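Local coordinates for thiazoline oxidase/subtilisin-like protease (Prochloron didemni, PDB 4H6X), which probably matures patellamides as a subtilisin-like transamidating protease, releasing and cyclising peptides from their precursor, at residues Gln77-Gln82 with Lys87-Ala92; Ser289-Gln294 with Glu301-Ala306; Asn155-Ile160 with Val189-Lys194; His9-Asp14 with Pro18-Leu23; Ile33-Ile38 with Ser115-Gln120. All blocks are in the same frame, centred on the assembly; numbering follows the deposited sequence.

Contact 1 (Gln77-Gln82 with Lys87-Ala92); sequences QSIRDQ and KEKEEA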
# COMPACT_ATOMS: atom_id res chain seq x y z
N GLN A 77 -13.06 -15.65 6.24
CA GLN A 77 -11.74 -16.26 6.15
C GLN A 77 -11.78 -17.76 5.88
O GLN A 77 -10.90 -18.28 5.20
CB GLN A 77 -10.89 -15.91 7.37
CG GLN A 77 -10.54 -14.43 7.39
CD GLN A 77 -10.02 -13.95 8.72
OE1 GLN A 77 -9.63 -14.75 9.57
NE2 GLN A 77 -10.01 -12.63 8.91
N SER A 78 -12.80 -18.44 6.42
CA SER A 78 -13.02 -19.86 6.12
C SER A 78 -13.34 -20.08 4.65
O SER A 78 -12.77 -20.98 4.02
CB SER A 78 -14.15 -20.45 6.99
OG SER A 78 -14.63 -21.66 6.40
N ILE A 79 -14.22 -19.25 4.10
CA ILE A 79 -14.54 -19.29 2.67
C ILE A 79 -13.31 -19.05 1.78
O ILE A 79 -13.13 -19.74 0.77
CB ILE A 79 -15.69 -18.31 2.33
CG1 ILE A 79 -17.00 -18.82 2.96
CG2 ILE A 79 -15.87 -18.15 0.83
CD1 ILE A 79 -18.09 -17.77 3.10
N ARG A 80 -12.46 -18.10 2.16
CA ARG A 80 -11.21 -17.86 1.42
C ARG A 80 -10.28 -19.08 1.52
O ARG A 80 -9.77 -19.56 0.52
CB ARG A 80 -10.49 -16.62 1.95
CG ARG A 80 -9.08 -16.44 1.41
CD ARG A 80 -8.33 -15.48 2.31
NE ARG A 80 -8.58 -14.12 1.91
CZ ARG A 80 -8.52 -13.04 2.69
NH1 ARG A 80 -8.26 -13.11 3.99
NH2 ARG A 80 -8.77 -11.88 2.12
N ASP A 81 -10.08 -19.57 2.75
CA ASP A 81 -9.24 -20.75 3.01
C ASP A 81 -9.68 -22.00 2.23
O ASP A 81 -8.85 -22.84 1.88
CB ASP A 81 -9.15 -21.03 4.51
CG ASP A 81 -8.36 -19.96 5.26
OD1 ASP A 81 -7.71 -19.10 4.60
OD2 ASP A 81 -8.38 -19.97 6.51
N GLN A 82 -10.98 -22.11 1.96
CA GLN A 82 -11.56 -23.20 1.19
C GLN A 82 -11.25 -23.09 -0.29
O GLN A 82 -11.31 -24.08 -1.02
CB GLN A 82 -13.07 -23.23 1.35
CG GLN A 82 -13.55 -23.71 2.72
CD GLN A 82 -15.05 -23.62 2.83
OE1 GLN A 82 -15.77 -24.07 1.95
NE2 GLN A 82 -15.52 -22.99 3.90
N LYS A 87 -19.05 -18.22 -8.71
CA LYS A 87 -20.41 -18.24 -8.19
C LYS A 87 -20.52 -19.01 -6.87
O LYS A 87 -21.32 -18.65 -6.01
CB LYS A 87 -21.37 -18.82 -9.23
CG LYS A 87 -22.77 -18.21 -9.22
CD LYS A 87 -22.86 -16.94 -10.05
CE LYS A 87 -22.45 -15.69 -9.28
NZ LYS A 87 -23.34 -15.41 -8.12
N GLU A 88 -19.71 -20.06 -6.71
CA GLU A 88 -19.66 -20.81 -5.45
C GLU A 88 -19.29 -19.90 -4.28
O GLU A 88 -19.90 -19.99 -3.21
CB GLU A 88 -18.66 -21.97 -5.53
CG GLU A 88 -19.10 -23.14 -6.40
CD GLU A 88 -18.15 -24.33 -6.32
OE1 GLU A 88 -17.44 -24.48 -5.30
OE2 GLU A 88 -18.14 -25.13 -7.28
N LYS A 89 -18.30 -19.03 -4.49
CA LYS A 89 -17.87 -18.09 -3.46
C LYS A 89 -18.97 -17.09 -3.14
O LYS A 89 -19.25 -16.83 -1.97
CB LYS A 89 -16.57 -17.38 -3.87
CG LYS A 89 -16.13 -16.29 -2.90
CD LYS A 89 -14.83 -15.61 -3.32
CE LYS A 89 -14.53 -14.43 -2.40
NZ LYS A 89 -13.25 -13.72 -2.68
N GLU A 90 -19.59 -16.53 -4.18
CA GLU A 90 -20.66 -15.54 -4.01
C GLU A 90 -21.84 -16.09 -3.21
O GLU A 90 -22.36 -15.41 -2.32
CB GLU A 90 -21.15 -15.02 -5.37
CG GLU A 90 -20.08 -14.35 -6.20
CD GLU A 90 -19.32 -13.28 -5.43
OE1 GLU A 90 -19.96 -12.30 -5.01
OE2 GLU A 90 -18.09 -13.44 -5.24
N GLU A 91 -22.23 -17.32 -3.52
CA GLU A 91 -23.35 -17.96 -2.83
C GLU A 91 -23.03 -18.24 -1.37
O GLU A 91 -23.88 -18.04 -0.50
CB GLU A 91 -23.79 -19.24 -3.56
CG GLU A 91 -24.58 -18.96 -4.84
CD GLU A 91 -24.62 -20.15 -5.80
OE1 GLU A 91 -24.21 -21.28 -5.43
OE2 GLU A 91 -25.06 -19.96 -6.95
N ALA A 92 -21.80 -18.68 -1.10
CA ALA A 92 -21.37 -18.97 0.27
C ALA A 92 -21.33 -17.71 1.14
O ALA A 92 -21.71 -17.76 2.30
CB ALA A 92 -20.02 -19.66 0.26

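Contact 2 (Ser289-Gln294 with Glu301-Ala306); sequences SLQVQQ and EAVRTA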
# COMPACT_ATOMS: atom_id res chain seq x y z
N SER A 289 12.40 8.61 3.07
CA SER A 289 13.10 8.53 4.36
C SER A 289 14.60 8.83 4.22
O SER A 289 15.20 9.48 5.08
CB SER A 289 12.89 7.15 4.99
OG SER A 289 11.51 6.96 5.25
N LEU A 290 15.17 8.37 3.12
CA LEU A 290 16.59 8.57 2.81
C LEU A 290 16.89 10.04 2.46
O LEU A 290 17.97 10.54 2.77
CB LEU A 290 16.98 7.64 1.67
CG LEU A 290 18.30 6.90 1.72
CD1 LEU A 290 18.57 6.31 3.10
CD2 LEU A 290 18.26 5.81 0.65
N GLN A 291 15.93 10.72 1.83
CA GLN A 291 16.04 12.16 1.59
C GLN A 291 16.16 12.91 2.91
O GLN A 291 17.07 13.73 3.09
CB GLN A 291 14.85 12.68 0.78
CG GLN A 291 14.86 12.29 -0.69
CD GLN A 291 13.58 12.71 -1.42
OE1 GLN A 291 12.51 12.84 -0.81
NE2 GLN A 291 13.69 12.93 -2.73
N VAL A 292 15.24 12.61 3.84
CA VAL A 292 15.27 13.16 5.21
C VAL A 292 16.56 12.79 5.96
O VAL A 292 17.12 13.63 6.67
CB VAL A 292 14.04 12.71 6.04
CG1 VAL A 292 14.10 13.26 7.46
CG2 VAL A 292 12.75 13.16 5.38
N GLN A 293 17.02 11.55 5.81
CA GLN A 293 18.25 11.08 6.46
C GLN A 293 19.47 11.90 6.04
O GLN A 293 20.36 12.17 6.85
CB GLN A 293 18.50 9.60 6.18
CG GLN A 293 19.77 9.03 6.82
CD GLN A 293 19.95 7.55 6.57
OE1 GLN A 293 19.11 6.73 6.96
NE2 GLN A 293 21.04 7.19 5.91
N GLN A 294 19.51 12.28 4.77
CA GLN A 294 20.63 13.05 4.23
C GLN A 294 20.46 14.56 4.43
O GLN A 294 21.10 15.36 3.76
CB GLN A 294 20.85 12.70 2.75
CG GLN A 294 21.24 11.24 2.55
CD GLN A 294 21.65 10.92 1.13
OE1 GLN A 294 21.65 11.79 0.26
NE2 GLN A 294 22.01 9.66 0.90
N GLU A 301 7.98 14.30 -6.28
CA GLU A 301 8.12 14.21 -7.73
C GLU A 301 9.48 13.62 -8.13
O GLU A 301 9.57 12.88 -9.11
CB GLU A 301 7.85 15.57 -8.40
CG GLU A 301 7.78 15.54 -9.93
CD GLU A 301 6.59 14.75 -10.50
OE1 GLU A 301 5.61 14.45 -9.77
OE2 GLU A 301 6.65 14.42 -11.70
N ALA A 302 10.53 13.93 -7.37
CA ALA A 302 11.85 13.34 -7.68
C ALA A 302 11.79 11.82 -7.47
O ALA A 302 12.26 11.06 -8.32
CB ALA A 302 12.95 13.98 -6.83
N VAL A 303 11.16 11.39 -6.38
CA VAL A 303 11.01 9.97 -6.10
C VAL A 303 10.22 9.31 -7.21
O VAL A 303 10.65 8.31 -7.79
CB VAL A 303 10.39 9.67 -4.71
CG1 VAL A 303 10.07 8.18 -4.59
CG2 VAL A 303 11.34 10.09 -3.61
N ARG A 304 9.07 9.90 -7.55
CA ARG A 304 8.20 9.35 -8.59
C ARG A 304 8.92 9.22 -9.93
O ARG A 304 8.86 8.17 -10.58
CB ARG A 304 6.93 10.20 -8.75
CG ARG A 304 5.83 9.55 -9.59
CD ARG A 304 4.64 10.50 -9.79
NE ARG A 304 4.96 11.48 -10.82
CZ ARG A 304 4.67 11.36 -12.11
NH1 ARG A 304 4.00 10.30 -12.57
NH2 ARG A 304 5.05 12.31 -12.95
N THR A 305 9.61 10.28 -10.35
CA THR A 305 10.24 10.27 -11.67
C THR A 305 11.45 9.34 -11.70
O THR A 305 11.67 8.63 -12.69
CB THR A 305 10.63 11.70 -12.14
OG1 THR A 305 11.33 12.37 -11.10
CG2 THR A 305 9.40 12.50 -12.49
N ALA A 306 12.22 9.31 -10.61
CA ALA A 306 13.35 8.38 -10.48
C ALA A 306 12.91 6.93 -10.64
O ALA A 306 13.58 6.16 -11.34
CB ALA A 306 14.08 8.55 -9.16

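Contact 3 (Asn155-Ile160 with Val189-Lys194); sequences NLARAI and VQAIKK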
# COMPACT_ATOMS: atom_id res chain seq x y z
N ASN A 155 -16.58 11.54 -2.25
CA ASN A 155 -16.05 11.07 -0.98
C ASN A 155 -14.54 10.90 -1.02
O ASN A 155 -13.85 11.23 -0.05
CB ASN A 155 -16.72 9.75 -0.58
CG ASN A 155 -16.28 9.29 0.79
OD1 ASN A 155 -16.49 9.99 1.79
ND2 ASN A 155 -15.65 8.12 0.86
N LEU A 156 -14.02 10.40 -2.14
CA LEU A 156 -12.58 10.23 -2.27
C LEU A 156 -11.88 11.60 -2.29
O LEU A 156 -10.84 11.78 -1.66
CB LEU A 156 -12.24 9.38 -3.49
CG LEU A 156 -10.76 9.05 -3.73
CD1 LEU A 156 -10.03 8.50 -2.50
CD2 LEU A 156 -10.69 8.06 -4.89
N ALA A 157 -12.47 12.56 -3.00
CA ALA A 157 -11.95 13.93 -3.03
C ALA A 157 -11.88 14.52 -1.61
O ALA A 157 -10.87 15.08 -1.21
CB ALA A 157 -12.81 14.82 -3.92
N ARG A 158 -12.97 14.38 -0.87
CA ARG A 158 -13.00 14.84 0.52
C ARG A 158 -11.93 14.15 1.38
O ARG A 158 -11.27 14.78 2.21
CB ARG A 158 -14.41 14.63 1.09
CG ARG A 158 -15.48 15.44 0.37
CD ARG A 158 -16.86 15.22 1.00
NE ARG A 158 -17.02 15.93 2.28
CZ ARG A 158 -18.15 15.96 2.99
NH1 ARG A 158 -19.24 15.30 2.57
NH2 ARG A 158 -18.21 16.66 4.12
N ALA A 159 -11.78 12.84 1.20
CA ALA A 159 -10.74 12.08 1.90
C ALA A 159 -9.32 12.59 1.61
O ALA A 159 -8.48 12.68 2.50
CB ALA A 159 -10.86 10.60 1.57
N ILE A 160 -9.05 12.89 0.34
CA ILE A 160 -7.73 13.39 -0.09
C ILE A 160 -7.45 14.76 0.54
O ILE A 160 -6.37 14.96 1.08
CB ILE A 160 -7.60 13.37 -1.64
CG1 ILE A 160 -7.45 11.92 -2.12
CG2 ILE A 160 -6.41 14.20 -2.13
CD1 ILE A 160 -7.71 11.73 -3.61
N VAL A 189 -10.42 14.99 -9.75
CA VAL A 189 -9.32 15.48 -10.61
C VAL A 189 -8.57 16.65 -9.97
O VAL A 189 -7.34 16.65 -9.91
CB VAL A 189 -9.83 15.84 -12.04
CG1 VAL A 189 -8.71 16.37 -12.92
CG2 VAL A 189 -10.48 14.64 -12.70
N GLN A 190 -9.31 17.63 -9.46
CA GLN A 190 -8.68 18.80 -8.81
C GLN A 190 -7.96 18.44 -7.52
O GLN A 190 -6.92 19.01 -7.23
CB GLN A 190 -9.70 19.91 -8.52
CG GLN A 190 -10.29 20.56 -9.76
CD GLN A 190 -11.10 21.80 -9.43
OE1 GLN A 190 -10.67 22.66 -8.64
NE2 GLN A 190 -12.28 21.91 -10.03
N ALA A 191 -8.54 17.54 -6.72
CA ALA A 191 -7.89 17.09 -5.49
C ALA A 191 -6.58 16.37 -5.79
O ALA A 191 -5.61 16.50 -5.05
CB ALA A 191 -8.82 16.18 -4.69
N ILE A 192 -6.56 15.59 -6.87
CA ILE A 192 -5.36 14.86 -7.28
C ILE A 192 -4.29 15.87 -7.69
O ILE A 192 -3.14 15.75 -7.29
CB ILE A 192 -5.62 13.88 -8.45
CG1 ILE A 192 -6.66 12.80 -8.08
CG2 ILE A 192 -4.31 13.23 -8.89
CD1 ILE A 192 -6.18 11.78 -7.08
N LYS A 193 -4.68 16.88 -8.47
CA LYS A 193 -3.76 17.95 -8.87
C LYS A 193 -3.19 18.72 -7.68
O LYS A 193 -2.01 19.04 -7.66
CB LYS A 193 -4.42 18.93 -9.86
CG LYS A 193 -3.42 19.89 -10.48
CD LYS A 193 -4.10 20.96 -11.32
CE LYS A 193 -3.08 21.86 -11.99
NZ LYS A 193 -2.25 22.60 -10.99
N LYS A 194 -4.04 19.00 -6.69
CA LYS A 194 -3.58 19.68 -5.48
C LYS A 194 -2.47 18.89 -4.74
O LYS A 194 -1.56 19.49 -4.16
CB LYS A 194 -4.76 20.00 -4.53
CG LYS A 194 -4.36 20.76 -3.27
CD LYS A 194 -5.54 21.42 -2.57
CE LYS A 194 -5.08 22.41 -1.50
NZ LYS A 194 -6.22 23.01 -0.73

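Contact 4 (His9-Asp14 with Pro18-Leu23); sequences HPHDLD and PGLADL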
# COMPACT_ATOMS: atom_id res chain seq x y z
N HIS A 9 18.08 -6.93 7.27
CA HIS A 9 16.68 -7.12 7.61
C HIS A 9 15.97 -7.94 6.54
O HIS A 9 15.26 -7.38 5.70
CB HIS A 9 15.99 -5.78 7.82
CG HIS A 9 16.65 -4.92 8.86
ND1 HIS A 9 17.62 -3.99 8.55
CD2 HIS A 9 16.50 -4.87 10.20
CE1 HIS A 9 18.02 -3.39 9.66
NE2 HIS A 9 17.36 -3.91 10.67
N PRO A 10 16.18 -9.28 6.56
CA PRO A 10 15.61 -10.17 5.55
C PRO A 10 14.10 -9.93 5.41
O PRO A 10 13.38 -9.92 6.40
CB PRO A 10 15.87 -11.57 6.12
CG PRO A 10 17.04 -11.39 7.03
CD PRO A 10 16.90 -10.02 7.61
N HIS A 11 13.66 -9.74 4.18
CA HIS A 11 12.26 -9.48 3.89
C HIS A 11 11.81 -10.50 2.87
O HIS A 11 12.59 -10.90 2.02
CB HIS A 11 12.08 -8.06 3.32
CG HIS A 11 10.65 -7.64 3.20
ND1 HIS A 11 9.86 -8.01 2.13
CD2 HIS A 11 9.87 -6.89 4.00
CE1 HIS A 11 8.65 -7.51 2.29
NE2 HIS A 11 8.63 -6.82 3.41
N ASP A 12 10.55 -10.90 2.97
CA ASP A 12 9.92 -11.86 2.07
C ASP A 12 10.13 -11.56 0.58
O ASP A 12 10.18 -12.48 -0.24
CB ASP A 12 8.41 -11.94 2.38
CG ASP A 12 7.69 -12.96 1.53
OD1 ASP A 12 7.92 -14.17 1.70
OD2 ASP A 12 6.85 -12.55 0.69
N LEU A 13 10.24 -10.27 0.24
CA LEU A 13 10.31 -9.84 -1.16
C LEU A 13 11.73 -9.50 -1.63
O LEU A 13 11.92 -9.08 -2.78
CB LEU A 13 9.35 -8.66 -1.43
CG LEU A 13 7.86 -8.89 -1.17
CD1 LEU A 13 7.04 -7.60 -1.28
CD2 LEU A 13 7.30 -9.98 -2.08
N ASP A 14 12.72 -9.69 -0.75
CA ASP A 14 14.13 -9.43 -1.09
C ASP A 14 14.55 -10.04 -2.42
O ASP A 14 15.18 -9.36 -3.25
CB ASP A 14 15.07 -9.91 0.02
CG ASP A 14 15.11 -8.98 1.21
OD1 ASP A 14 14.71 -7.79 1.10
OD2 ASP A 14 15.56 -9.44 2.29
N PRO A 18 15.13 -6.70 -6.58
CA PRO A 18 16.54 -6.31 -6.56
C PRO A 18 16.71 -4.96 -5.86
O PRO A 18 15.97 -4.02 -6.13
CB PRO A 18 16.89 -6.21 -8.05
CG PRO A 18 15.97 -7.19 -8.71
CD PRO A 18 14.68 -7.03 -7.95
N GLY A 19 17.66 -4.87 -4.93
CA GLY A 19 17.94 -3.61 -4.24
C GLY A 19 17.17 -3.41 -2.94
O GLY A 19 17.52 -2.52 -2.15
N LEU A 20 16.14 -4.23 -2.70
CA LEU A 20 15.32 -4.05 -1.50
C LEU A 20 16.13 -4.27 -0.23
O LEU A 20 16.09 -3.43 0.69
CB LEU A 20 14.07 -4.95 -1.52
CG LEU A 20 13.17 -4.86 -0.27
CD1 LEU A 20 12.58 -3.46 -0.09
CD2 LEU A 20 12.08 -5.92 -0.28
N ALA A 21 16.86 -5.38 -0.18
CA ALA A 21 17.68 -5.69 0.99
C ALA A 21 18.68 -4.56 1.27
O ALA A 21 18.79 -4.10 2.41
CB ALA A 21 18.39 -7.03 0.81
N ASP A 22 19.36 -4.09 0.22
CA ASP A 22 20.32 -2.97 0.31
C ASP A 22 19.67 -1.67 0.79
O ASP A 22 20.26 -0.93 1.58
CB ASP A 22 21.05 -2.74 -1.02
CG ASP A 22 22.00 -3.89 -1.41
OD1 ASP A 22 22.62 -4.50 -0.51
OD2 ASP A 22 22.11 -4.18 -2.63
N LEU A 23 18.48 -1.37 0.29
CA LEU A 23 17.77 -0.18 0.76
C LEU A 23 17.38 -0.38 2.22
O LEU A 23 17.57 0.53 3.04
CB LEU A 23 16.57 0.16 -0.13
CG LEU A 23 15.61 1.32 0.21
CD1 LEU A 23 16.32 2.66 0.44
CD2 LEU A 23 14.57 1.45 -0.89
O HOH W 1 18.08 -6.08 4.54
O HOH W 2 16.99 -7.43 -2.32

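Contact 5 (Ile33-Ile38 with Ser115-Gln120); sequences ITIVII and STIVGQ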
# COMPACT_ATOMS: atom_id res chain seq x y z
N ILE A 33 8.11 10.82 7.71
CA ILE A 33 7.39 10.48 6.49
C ILE A 33 6.04 9.89 6.91
O ILE A 33 5.99 8.85 7.57
CB ILE A 33 8.17 9.48 5.59
CG1 ILE A 33 9.55 10.05 5.20
CG2 ILE A 33 7.35 9.11 4.35
CD1 ILE A 33 9.50 11.42 4.56
N THR A 34 4.97 10.58 6.51
CA THR A 34 3.60 10.19 6.82
C THR A 34 2.90 9.60 5.60
O THR A 34 2.83 10.26 4.56
CB THR A 34 2.78 11.39 7.36
OG1 THR A 34 3.37 11.82 8.59
CG2 THR A 34 1.29 10.99 7.59
N ILE A 35 2.41 8.37 5.74
CA ILE A 35 1.62 7.72 4.70
C ILE A 35 0.18 7.69 5.18
O ILE A 35 -0.10 7.21 6.28
CB ILE A 35 2.09 6.25 4.46
CG1 ILE A 35 3.59 6.20 4.07
CG2 ILE A 35 1.22 5.56 3.40
CD1 ILE A 35 4.30 4.94 4.56
N VAL A 36 -0.74 8.23 4.38
CA VAL A 36 -2.16 8.15 4.70
C VAL A 36 -2.78 7.11 3.79
O VAL A 36 -2.68 7.20 2.56
CB VAL A 36 -2.89 9.52 4.57
CG1 VAL A 36 -4.37 9.37 4.91
CG2 VAL A 36 -2.25 10.55 5.50
N ILE A 37 -3.44 6.14 4.41
CA ILE A 37 -4.03 5.03 3.69
C ILE A 37 -5.55 5.18 3.65
O ILE A 37 -6.23 5.10 4.69
CB ILE A 37 -3.64 3.67 4.34
CG1 ILE A 37 -2.11 3.50 4.32
CG2 ILE A 37 -4.33 2.50 3.64
CD1 ILE A 37 -1.63 2.27 5.09
N ILE A 38 -6.05 5.42 2.45
CA ILE A 38 -7.47 5.53 2.20
C ILE A 38 -7.98 4.15 1.78
O ILE A 38 -7.78 3.70 0.64
CB ILE A 38 -7.79 6.63 1.15
CG1 ILE A 38 -7.25 7.99 1.65
CG2 ILE A 38 -9.28 6.66 0.82
CD1 ILE A 38 -7.37 9.14 0.64
N SER A 115 -0.38 -3.75 6.78
CA SER A 115 0.71 -4.63 7.24
C SER A 115 1.85 -4.71 6.22
O SER A 115 3.03 -4.77 6.60
CB SER A 115 0.16 -6.03 7.58
OG SER A 115 -0.20 -6.76 6.40
N THR A 116 1.51 -4.69 4.93
CA THR A 116 2.53 -4.70 3.86
C THR A 116 3.44 -3.47 3.92
O THR A 116 4.64 -3.53 3.62
CB THR A 116 1.87 -4.81 2.47
OG1 THR A 116 1.25 -6.10 2.35
CG2 THR A 116 2.89 -4.64 1.33
N ILE A 117 2.84 -2.35 4.31
CA ILE A 117 3.56 -1.10 4.37
C ILE A 117 4.33 -0.99 5.68
O ILE A 117 5.50 -0.58 5.69
CB ILE A 117 2.60 0.11 4.16
CG1 ILE A 117 2.07 0.09 2.71
CG2 ILE A 117 3.32 1.41 4.47
CD1 ILE A 117 0.89 1.01 2.43
N VAL A 118 3.68 -1.34 6.79
CA VAL A 118 4.23 -0.95 8.09
C VAL A 118 4.38 -2.07 9.13
O VAL A 118 4.81 -1.81 10.26
CB VAL A 118 3.47 0.25 8.68
CG1 VAL A 118 2.20 -0.19 9.41
CG2 VAL A 118 4.36 1.08 9.59
N GLY A 119 4.04 -3.29 8.77
CA GLY A 119 4.18 -4.40 9.72
C GLY A 119 5.59 -4.46 10.30
O GLY A 119 6.58 -4.29 9.58
N GLN A 120 5.67 -4.69 11.61
CA GLN A 120 6.96 -4.68 12.32
C GLN A 120 7.83 -5.90 12.02
O GLN A 120 7.33 -7.00 11.79
CB GLN A 120 6.73 -4.50 13.82
CG GLN A 120 5.99 -3.21 14.16
CD GLN A 120 6.75 -1.97 13.72
OE1 GLN A 120 6.49 -1.41 12.64
NE2 GLN A 120 7.70 -1.54 14.54

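Contact 1 (Gln77-Gln82 with Lys87-Ala92)
Ile-79 carries this contact between two helices, reaching out with its longer branch to lie against Ala-92. The terminal CD1 of Ile-79 approaches CB of Ala-92 at 3.9 Å and the carbonyl O of Ala-92 at 3.7 Å. With CG1 beside the backbone N and CG2 opposite it (chi1 -69°), the two branches go to different partners, CG2 of Ile-79 standing 4.2 Å from CG of Lys-89. That CG is the start of a fully extended lysine chain, so Lys-89 contributes methylenes here while its ammonium group is carried onward. Replacing Ile-79 with an alanine would probably leave the methyl of Ala-92 without its apolar partner on helix 70-82 and open a gap between the helices. Helices 70-82 and 87-96 are joined by a short loop, consistent with the helix-loop-helix insertion of cyanobactin macrocyclases. Leu-93 and Val-96 of the second helix also touch Ile-79. Farther out, Gln-82 reaches Ser-78 one turn earlier, its NE2 donating within the amide plane to OG of Ser-78 (3.0 Å, 148° at the hydrogen). Arg-80, whose CB leaves the backbone on the side away from helix 87-96, forms a salt bridge with Asp-108.

Contact 2 (Ser289-Gln294 with Glu301-Ala306)
Van der Waals packing is what joins Gln-291 to Val-303 and Ala-302, and it shows how a polar side chain can do apolar work. The amide end of Gln-291 is laid against one methyl of Val-303, with NE2 of Gln-291 at 3.8 Å and CD of Gln-291 at 4.1 Å from CG2 of Val-303. The same NE2 of Gln-291 passes 4.3 Å from CB of Ala-302. An extended chain beyond CG carries the amide across to the second helix, where the backbones remain 9.4 Å apart between the CA atoms of Gln-291 and Val-303.

Hydrogen bonding settles the polar end: OE1 of Gln-291 accepts from the backbone N of Asp-299, whose carboxylate in turn receives the N-H of Ala-302. The contact thus fastens the start of helix 300-309 to the end of helix 273-293, the long helix that in subtilases begins at the catalytic serine; Val-303 also packs on Leu-287 and Met-288 of that helix. Within helix 300-309, OG1 of Thr-305 hydrogen-bonds to the backbone O of Glu-301 at 2.7 Å, and N of Thr-305 reaches that O from the opposite face.

Charge pairing occupies another side of helix 300-309. Arg-304 grips Glu-301 side-on. NH2 of Arg-304 meets the syn lone pair of OE2 of Glu-301 in the guanidinium plane (2.9 Å, 169°), whereas NE reaches OE1 from above the carboxylate plane. Glu-248 binds the remaining NH1.

Contact 3 (Asn155-Ile160 with Val189-Lys194)
Ala-157 and Ile-160 meet Ala-191 and Ile-192 without a ring or side-chain amide between them; the flat groups of the first helix are turned elsewhere. The guanidinium of Arg-158 forms a cation-pi pair with Trp-61, and the amide of Asn-155 is held at both ends, its OD1 accepting from Trp-61 and His-62 and its ND2 donating to Gln-139. What remains for the interface is purely aliphatic.

Ala-157 and Ala-191 set the spacing. With nothing larger than a methyl on either side, their CA atoms come within 5.7 Å and their CB atoms within 4.3 Å of each other. One turn on, Ile-160 divides its two branches between Ala-191 and Ile-192. Its CG2, on the far side of CB from the backbone N, rests 4.0 Å from CB of Ala-191 and 3.8 Å from O of Ala-191. On the longer branch, CD1 of Ile-160 meets CD1 of Ile-192 at 3.8 Å. Ile-192 has its CA-CB bond pointing away from the partner helix, yet a bent chain (chi2 -71°) brings its terminal methyl back to the interface.

Around this line, Leu-188 and Cys-195 of helix 187-197 add further contacts to Ile-160, and Ile-38 of the sheet lies against Ile-160 as well. The short segments run nearly alongside, their axes 9.1 Å apart and inclined by 21°. Such near-parallel packing is characteristic of consecutive helices in the alpha/beta subtilisin fold: helix 154-165 leads to strand 170-173 and helix 187-197 to strand 201-205, successive beta-alpha-beta units of the parallel sheet.

Contact 4 (His9-Asp14 with Pro18-Leu23)
Leu-20 and Asp-14 form the tight part of this contact, their side chains crossing at about a right angle. Leu-20 has CG opposite its backbone N (chi1 178°), which sends CD2 to the turn, 3.5 Å from OD1 of Asp-14. CD2 of Leu-20 also lies 4.0 Å from CB of Leu-13. It approaches the imidazole of His-11 obliquely, with ND1 of His-11 at 3.9 Å from CD2 of Leu-20. The same carboxylate oxygen packs near the methyl of Ala-21. Internal bonds stiffen the turn. Residues His-11 to Asp-14 make a type I beta turn, closed by N of Asp-14 donating to O of His-11. Separately, N of Leu-13 donates to ND1 of His-11 at 3.0 Å, fixing the imidazole. N of His-11 donates to OD2 of Asp-14 (2.7 Å, 165°) from well above the carboxylate plane. The carboxylate also sits near the first turn of helix 20-26, whose dipole would probably steady its charge. An alanine in place of Asp-14 would probably leave the N-H of His-11 without its acceptor and CD2 of Leu-20 less enclosed.

On the looser side, water takes over. One molecule links O of Asp-14 (2.8 Å) to N of Ala-21, an amide at the helix start; another bridges N of His-9 and O of Ala-21 (3.0 Å).

Deeper in the fold, Leu-13 rests on Val-279 of helix 273-293, while Leu-23 touches both that helix, at Leu-286 and Leu-287, and Ile-332 and Met-336 of helix 332-340.

Contact 5 (Ile33-Ile38 with Ser115-Gln120)
Strand 34-39 packs against the last turn of helix 101-118, the CA atoms of Ile-35 and Ile-117 being 9.0 Å apart, with side chains alone spanning the separation. Alternation along the extended strand turns Ile-35 and Ile-37 to the helix, whereas Val-36 and Ile-38 face helix 154-165 on the other side of the sheet. The helix ends just past the contact: N of Gly-119 donates to O of Ser-115 at 2.8 Å, and a side chain at Gly-119 would collide with that same oxygen.

This is the layered core of the subtilisin fold, a parallel sheet sandwiched by helices. Strand 34-39 and helix 101-118 probably supply the aspartate and histidine of its Ser-His-Asp triad, and Ile-37 itself touches that presumed triad.

Ile-117 divides its two branches between the two strand residues. Its CG2, anti to the backbone N, meets CD1 of Ile-35 at 3.7 Å. Its longer arm is nearly straight (chi2 167°) and reaches toward the equally extended Ile-37, so that CD1 of Ile-117 and CD1 of Ile-37 touch tip to tip at 3.9 Å. Helix 273-293 borders this cluster, with Pro-278 against Ile-117, and Thr-281 and Ala-285 against Ile-35.

Overall arrangement
The contacts grade from core to periphery. Contact 5 is the innermost, its centre about 7 Å from that of the chain, and purely aliphatic. It touches contact 3 through Ile-38, on the other side of the sheet, and contact 2 through Ile-33 against Ser-289 and Val-292. Contacts 2 and 4 also join, Leu-290 against Leu-23, so helix 273-293 is shared ground for both. Contact 3 is buried between helices, whereas contact 2 adds an amide and flanking charges. Contact 4, partly buried, relies on turn hydrogen bonds and waters. Contact 1, partly buried with its centre about 25 Å from the chain's centre, is a small aliphatic contact and touches none of the others.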